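Sensory box/response regulator (Mycobacterium smegmatis, PDB 5YRP) is a sensory-box/response-regulator protein represented by its EAL domain, a TIM-barrel-like module that carries a bound magnesium ion. Local coordinates at residues S172-L177 against L201-V206. Numbering follows the deposited sequence.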
# COMPACT_ATOMS: atom_id res chain seq x y z
N SER A 172 9.81 7.07 5.64
CA SER A 172 10.22 5.77 6.18
C SER A 172 11.06 4.96 5.19
O SER A 172 12.05 4.33 5.57
CB SER A 172 9.00 4.96 6.61
OG SER A 172 8.10 4.79 5.53
N PHE A 173 10.66 4.99 3.92
CA PHE A 173 11.37 4.24 2.87
C PHE A 173 12.65 4.93 2.40
O PHE A 173 13.48 4.31 1.73
CB PHE A 173 10.45 4.01 1.66
CG PHE A 173 9.09 3.51 2.03
CD1 PHE A 173 8.93 2.46 2.93
CD2 PHE A 173 7.96 4.08 1.47
CE1 PHE A 173 7.67 2.01 3.27
CE2 PHE A 173 6.70 3.62 1.80
CZ PHE A 173 6.56 2.58 2.71
N VAL A 174 12.79 6.20 2.73
CA VAL A 174 13.95 6.99 2.35
C VAL A 174 14.97 7.10 3.48
O VAL A 174 16.17 7.10 3.24
CB VAL A 174 13.51 8.39 1.89
CG1 VAL A 174 14.69 9.25 1.50
CG2 VAL A 174 12.55 8.27 0.71
N ALA A 175 14.49 7.19 4.72
CA ALA A 175 15.34 7.49 5.88
C ALA A 175 16.56 6.59 5.97
O ALA A 175 17.70 7.06 5.93
CB ALA A 175 14.53 7.40 7.16
N GLU A 176 16.32 5.29 6.09
CA GLU A 176 17.40 4.31 6.19
C GLU A 176 17.65 3.64 4.84
O GLU A 176 18.08 2.49 4.78
CB GLU A 176 17.07 3.25 7.25
CG GLU A 176 16.87 3.83 8.65
CD GLU A 176 16.38 2.79 9.64
OE1 GLU A 176 15.46 3.11 10.43
OE2 GLU A 176 16.90 1.65 9.64
N LEU A 177 17.38 4.37 3.76
CA LEU A 177 17.53 3.84 2.41
C LEU A 177 19.00 3.54 2.13
O LEU A 177 19.86 4.40 2.34
CB LEU A 177 17.00 4.84 1.39
CG LEU A 177 17.11 4.49 -0.10
CD1 LEU A 177 16.40 3.19 -0.43
CD2 LEU A 177 16.53 5.63 -0.93
N LEU A 201 7.61 12.12 -9.57
CA LEU A 201 8.21 11.45 -8.41
C LEU A 201 8.97 12.43 -7.53
O LEU A 201 9.93 13.05 -7.98
CB LEU A 201 9.15 10.34 -8.86
CG LEU A 201 8.48 8.99 -9.10
CD1 LEU A 201 9.34 8.11 -10.00
CD2 LEU A 201 8.17 8.30 -7.78
N VAL A 202 8.54 12.54 -6.27
CA VAL A 202 9.22 13.36 -5.28
C VAL A 202 9.53 12.49 -4.07
O VAL A 202 8.67 11.77 -3.59
CB VAL A 202 8.35 14.54 -4.81
CG1 VAL A 202 9.11 15.42 -3.82
CG2 VAL A 202 7.89 15.37 -6.00
N ALA A 203 10.77 12.56 -3.60
CA ALA A 203 11.17 11.83 -2.41
C ALA A 203 11.19 12.77 -1.21
O ALA A 203 11.65 13.90 -1.32
CB ALA A 203 12.54 11.19 -2.61
N GLU A 204 10.70 12.30 -0.07
CA GLU A 204 10.77 13.07 1.16
C GLU A 204 11.55 12.31 2.22
O GLU A 204 11.62 11.08 2.19
CB GLU A 204 9.37 13.44 1.67
CG GLU A 204 8.41 12.28 1.81
CD GLU A 204 7.12 12.66 2.51
OE1 GLU A 204 6.46 13.64 2.10
OE2 GLU A 204 6.76 11.96 3.49
N GLY A 205 12.16 13.05 3.15
CA GLY A 205 12.96 12.47 4.23
C GLY A 205 14.33 11.99 3.80
O GLY A 205 14.84 11.02 4.35
N VAL A 206 14.94 12.67 2.83
CA VAL A 206 16.29 12.34 2.37
C VAL A 206 17.32 12.82 3.39
O VAL A 206 17.82 13.95 3.31
CB VAL A 206 16.58 12.94 0.99
CG1 VAL A 206 18.00 12.61 0.54
CG2 VAL A 206 15.60 12.39 -0.03
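Val-174 reaches from the short helix 171-175 onto the backbone that follows strand 200-203, and its two methyl branches divide the work. Val-174 CG1 stands anti to the backbone N (chi1 179°) and lies against the turn at Gly-205 and Val-206, 3.4 Å from Gly-205 O. Val-174 CG2, beside the backbone N, faces back to the strand end, 3.3 Å from Glu-204 O, a carbonyl oxygen that Val-174 CB approaches equally closely. A compact branched side chain suits this place, since it can touch the strand end and the turn at once. Gly-205 has a positive phi (76°), a conformation that glycine adopts readily; the CA atoms of Ala-175 and Gly-205 are 5.8 Å apart. In the TIM-barrel-like EAL domain, strands 166-169 and 200-203 run parallel as neighbours, and the contact joins the segments that leave their C-terminal ends. The small apolar Ala-203 places its CB loosely beside Val-174 CG2, at 4.4 Å, and also packs on Leu-215 of helix 209-218. In the next residue, Glu-204, the carbonyl meets the valine, whereas CB points away from the helix segment; the side chain comes within about 4 Å of the magnesium ion, near Asp-147, which belongs to the metal site. The CB of Val-206 also points away, but its branched side chain can pack on Leu-228 while Val-206 CG2 touches Val-174 CG1 at 3.6 Å.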